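Local coordinates for LBCATS-a (Synthetic construct, PDB 5EY5), which is a tryptophan synthase alpha chain, which probably cleaves indole-3-glycerol phosphate into indole and glyceraldehyde 3-phosphate, at residues L30-T33 against L34-R38; T101-N104 against P105-R108. All coordinates share one frame; numbering follows the deposited sequence.

Contact 1 (L30-T33 against L34-R38)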
loop_
_atom_site.group_PDB
_atom_site.type_symbol
_atom_site.label_atom_id
_atom_site.label_comp_id
_atom_site.label_asym_id
_atom_site.label_seq_id
_atom_site.Cartn_x
_atom_site.Cartn_y
_atom_site.Cartn_z
ATOM N N LEU A 30 -32.859 35.419 11.785
ATOM C CA LEU A 30 -32.763 36.345 12.920
ATOM C C LEU A 30 -34.089 37.031 13.219
ATOM O O LEU A 30 -34.393 37.322 14.390
ATOM C CB LEU A 30 -31.672 37.386 12.663
ATOM C CG LEU A 30 -30.269 36.956 13.077
ATOM C CD1 LEU A 30 -29.243 38.042 12.743
ATOM C CD2 LEU A 30 -30.229 36.605 14.574
ATOM N N GLU A 31 -34.888 37.306 12.184
ATOM C CA GLU A 31 -36.239 37.808 12.422
ATOM C C GLU A 31 -37.030 36.838 13.294
ATOM O O GLU A 31 -37.761 37.254 14.199
ATOM C CB GLU A 31 -36.953 38.051 11.092
ATOM C CG GLU A 31 -38.485 37.937 11.162
ATOM C CD GLU A 31 -39.137 38.922 12.137
ATOM O OE1 GLU A 31 -40.238 38.617 12.647
ATOM O OE2 GLU A 31 -38.557 39.999 12.396
ATOM N N THR A 32 -36.881 35.535 13.050
ATOM C CA THR A 32 -37.606 34.561 13.854
ATOM C C THR A 32 -37.033 34.475 15.262
ATOM O O THR A 32 -37.780 34.248 16.220
ATOM C CB THR A 32 -37.582 33.193 13.163
ATOM O OG1 THR A 32 -38.155 33.322 11.858
ATOM C CG2 THR A 32 -38.391 32.169 13.960
ATOM N N THR A 33 -35.717 34.650 15.405
ATOM C CA THR A 33 -35.111 34.725 16.728
ATOM C C THR A 33 -35.720 35.855 17.541
ATOM O O THR A 33 -36.104 35.671 18.704
ATOM C CB THR A 33 -33.595 34.932 16.616
ATOM O OG1 THR A 33 -33.010 33.917 15.785
ATOM C CG2 THR A 33 -32.966 34.886 17.995
ATOM N N LEU A 34 -35.729 37.054 16.971
ATOM C CA LEU A 34 -36.372 38.201 17.596
ATOM C C LEU A 34 -37.782 37.854 18.063
ATOM O O LEU A 34 -38.128 38.037 19.233
ATOM C CB LEU A 34 -36.408 39.365 16.601
ATOM C CG LEU A 34 -36.764 40.723 17.190
ATOM C CD1 LEU A 34 -35.892 40.959 18.419
ATOM C CD2 LEU A 34 -36.534 41.790 16.146
ATOM N N GLU A 35 -38.630 37.390 17.138
ATOM C CA GLU A 35 -39.968 36.937 17.519
ATOM C C GLU A 35 -39.908 35.941 18.674
ATOM O O GLU A 35 -40.709 36.024 19.612
ATOM C CB GLU A 35 -40.676 36.309 16.321
ATOM C CG GLU A 35 -41.339 37.299 15.381
ATOM C CD GLU A 35 -42.526 36.687 14.639
ATOM O OE1 GLU A 35 -42.311 36.036 13.590
ATOM O OE2 GLU A 35 -43.675 36.851 15.119
ATOM N N LEU A 36 -38.943 35.013 18.637
ATOM C CA LEU A 36 -38.833 33.990 19.680
ATOM C C LEU A 36 -38.451 34.601 21.020
ATOM O O LEU A 36 -39.052 34.276 22.052
ATOM C CB LEU A 36 -37.821 32.916 19.270
ATOM C CG LEU A 36 -38.343 32.015 18.152
ATOM C CD1 LEU A 36 -37.253 31.104 17.608
ATOM C CD2 LEU A 36 -39.551 31.215 18.636
ATOM N N VAL A 37 -37.455 35.493 21.026
ATOM C CA VAL A 37 -37.086 36.177 22.262
ATOM C C VAL A 37 -38.303 36.850 22.873
ATOM O O VAL A 37 -38.577 36.710 24.073
ATOM C CB VAL A 37 -35.960 37.192 22.008
ATOM C CG1 VAL A 37 -35.664 37.975 23.294
ATOM C CG2 VAL A 37 -34.712 36.475 21.472
ATOM N N ARG A 38 -39.055 37.589 22.050
ATOM C CA ARG A 38 -40.222 38.294 22.564
ATOM C C ARG A 38 -41.234 37.309 23.130
ATOM O O ARG A 38 -41.794 37.529 24.211
ATOM C CB ARG A 38 -40.844 39.157 21.464
ATOM C CG ARG A 38 -40.124 40.485 21.222
ATOM C CD ARG A 38 -40.524 41.109 19.902
ATOM N NE ARG A 38 -39.731 42.301 19.607
ATOM C CZ ARG A 38 -39.648 42.875 18.410
ATOM N NH1 ARG A 38 -40.311 42.367 17.376
ATOM N NH2 ARG A 38 -38.899 43.959 18.243
#
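Thr33 and Val37 meet one turn apart on the buried flank of helix 30-42. Val37 N donates to Thr33 O over 2.7 Å, and the Val37 CG2 methyl lies 3.2 Å from that oxygen, amide and methyl closing on it from the same side. Beside them Leu36 is just as tight: its CG sits 3.0 Å from Thr32 O, and its CD1 runs alongside Thr32 CG2 at 4.0 Å, both side chains pointing the same way. With chi1 at -54°, Thr33 holds OG1 beside its own backbone N, where it bonds Gly26 N and Asp29 O, and puts CG2 anti to its own N. In this TIM barrel the helix is the crossover between the parallel strands 18-24 and 48-51, and this flank packs on both: Thr33 on Ile23 and Leu50, Leu36 on Ile23, Val37 on Ile48 and Leu50. The solvent side is looser: Glu31 and Glu35 reach across each other at a slant. Bent at chi2 (60°), Glu31 brings OE1 to 3.2 Å from Glu35 CG and 3.4 Å from Glu35 OE1, with the carboxylate planes 34° apart, a like-charged approach that probably costs energy. There too, Leu34 CG lies 3.8 Å above the Arg38 guanidinium plane, over its centre.

Contact 2 (T101-N104 against P105-R108)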
loop_
_atom_site.group_PDB
_atom_site.type_symbol
_atom_site.label_atom_id
_atom_site.label_comp_id
_atom_site.label_asym_id
_atom_site.label_seq_id
_atom_site.Cartn_x
_atom_site.Cartn_y
_atom_site.Cartn_z
ATOM N N THR A 101 -21.116 31.683 23.377
ATOM C CA THR A 101 -20.319 31.686 22.164
ATOM C C THR A 101 -19.030 30.941 22.441
ATOM O O THR A 101 -18.471 31.065 23.526
ATOM C CB THR A 101 -20.018 33.115 21.671
ATOM O OG1 THR A 101 -19.138 33.068 20.536
ATOM C CG2 THR A 101 -19.381 33.967 22.761
ATOM N N TYR A 102 -18.591 30.136 21.477
ATOM C CA TYR A 102 -17.236 29.618 21.531
ATOM C C TYR A 102 -16.242 30.761 21.393
ATOM O O TYR A 102 -16.593 31.879 21.013
ATOM C CB TYR A 102 -17.049 28.549 20.459
ATOM C CG TYR A 102 -17.882 27.344 20.810
ATOM C CD1 TYR A 102 -19.237 27.314 20.525
ATOM C CD2 TYR A 102 -17.329 26.275 21.495
ATOM C CE1 TYR A 102 -20.014 26.224 20.881
ATOM C CE2 TYR A 102 -18.093 25.183 21.855
ATOM C CZ TYR A 102 -19.436 25.164 21.542
ATOM O OH TYR A 102 -20.195 24.079 21.890
ATOM N N TYR A 103 -14.981 30.466 21.726
ATOM C CA TYR A 103 -13.992 31.508 21.922
ATOM C C TYR A 103 -13.456 32.068 20.613
ATOM O O TYR A 103 -13.177 33.265 20.521
ATOM C CB TYR A 103 -12.834 30.960 22.753
ATOM C CG TYR A 103 -11.906 32.030 23.223
ATOM C CD1 TYR A 103 -12.397 33.135 23.896
ATOM C CD2 TYR A 103 -10.535 31.944 23.003
ATOM C CE1 TYR A 103 -11.560 34.123 24.335
ATOM C CE2 TYR A 103 -9.685 32.938 23.443
ATOM C CZ TYR A 103 -10.211 34.021 24.113
ATOM O OH TYR A 103 -9.389 35.020 24.573
ATOM N N ASN A 104 -13.255 31.232 19.599
ATOM C CA ASN A 104 -12.630 31.765 18.397
ATOM C C ASN A 104 -13.432 32.867 17.715
ATOM O O ASN A 104 -12.800 33.756 17.118
ATOM C CB ASN A 104 -12.326 30.666 17.380
ATOM C CG ASN A 104 -11.330 31.135 16.372
ATOM O OD1 ASN A 104 -10.223 31.488 16.741
ATOM N ND2 ASN A 104 -11.710 31.181 15.098
ATOM N N PRO A 105 -14.770 32.855 17.679
ATOM C CA PRO A 105 -15.458 34.043 17.135
ATOM C C PRO A 105 -15.177 35.298 17.944
ATOM O O PRO A 105 -15.018 36.382 17.375
ATOM C CB PRO A 105 -16.942 33.642 17.184
ATOM C CG PRO A 105 -16.904 32.178 16.984
ATOM C CD PRO A 105 -15.686 31.709 17.794
ATOM N N ILE A 106 -15.119 35.163 19.270
ATOM C CA ILE A 106 -14.739 36.270 20.157
ATOM C C ILE A 106 -13.309 36.711 19.880
ATOM O O ILE A 106 -13.024 37.890 19.633
ATOM C CB ILE A 106 -14.879 35.844 21.627
ATOM C CG1 ILE A 106 -16.341 35.763 22.040
ATOM C CG2 ILE A 106 -14.106 36.793 22.548
ATOM C CD1 ILE A 106 -16.460 35.346 23.481
ATOM N N PHE A 107 -12.369 35.788 20.041
ATOM C CA PHE A 107 -11.063 36.008 19.450
ATOM C C PHE A 107 -11.371 36.242 17.972
ATOM O O PHE A 107 -12.457 35.913 17.515
ATOM C CB PHE A 107 -10.168 34.800 19.731
ATOM C CG PHE A 107 -8.696 35.091 19.690
ATOM C CD1 PHE A 107 -7.998 35.358 20.860
ATOM C CD2 PHE A 107 -8.017 35.088 18.499
ATOM C CE1 PHE A 107 -6.652 35.612 20.828
ATOM C CE2 PHE A 107 -6.674 35.343 18.458
ATOM C CZ PHE A 107 -5.985 35.610 19.625
ATOM N N ARG A 108 -10.517 36.928 17.257
ATOM C CA ARG A 108 -10.904 37.215 15.873
ATOM C C ARG A 108 -11.758 38.471 15.795
ATOM O O ARG A 108 -11.362 39.428 15.133
ATOM C CB ARG A 108 -11.685 36.056 15.219
ATOM C CG ARG A 108 -11.832 36.197 13.690
ATOM C CD ARG A 108 -10.460 36.333 13.101
ATOM N NE ARG A 108 -10.461 36.695 11.682
ATOM C CZ ARG A 108 -10.398 37.942 11.218
ATOM N NH1 ARG A 108 -10.358 38.973 12.052
ATOM N NH2 ARG A 108 -10.390 38.162 9.911
#
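Phe107 N donates to Tyr103 O over 2.7 Å, nearly in line with the carbonyl, although the N-H...O angle is only 146°. This i to i+4 bond lies in the short helix 103-109, which follows barrel strand 97-100 of the TIM fold. The side chains of the same two residues cross obliquely, their ring planes at 54° and Tyr103 CE2 3.9 Å from Phe107 CD1. Phe107 CB lies over one face of the tyrosine ring, offset toward its rim, while Tyr103 OH meets the phenylalanine ring at its edge, in plane. Ile106 CG2 approaches the same tyrosine at CE1, 4.1 Å away. Both aromatics, like Asn104, also pack on another chain, probably the beta subunit, and the Asn104 amide is hydrogen-bonded to it through OD1 and ND2. Thr101 leads into the helix: with chi1 at 175° its OG1 swings beside its own carbonyl carbon and reaches Tyr102 O at 2.8 Å, in the carbonyl plane on a lone pair. A glycine in place of Thr101 would probably leave Tyr102 O without this hydroxyl and open a gap beside Ile106. The threonine methyl is pressed unusually close to that side chain, with Thr101 CG2 3.3 Å from Ile106 CD1.

How the contacts relate
Contacts 1 and 2 lie on separate parts of one barrel, their centres 23 Å apart and their nearest atoms about 13 Å apart. Contact 1 belongs to the helix after strand 18-24, contact 2 to the turn after strand 97-100, and strand 48-51 runs between those two strands. That strand and its continuation relate both: Thr33 and Val37 rest on Leu50, while Thr101 touches Ile52. Pocket residue Glu49 lies between Ile48 and Leu50, which back contact 1, and Leu100, also in the pocket, directly precedes contact 2. Contact 2 does not touch the bound sn-glycerol-3-phosphate: the Tyr102 side chain stays about 8 Å away, the Tyr102 hydroxyl being hydrogen-bonded to Asp60 and to Ala59 N.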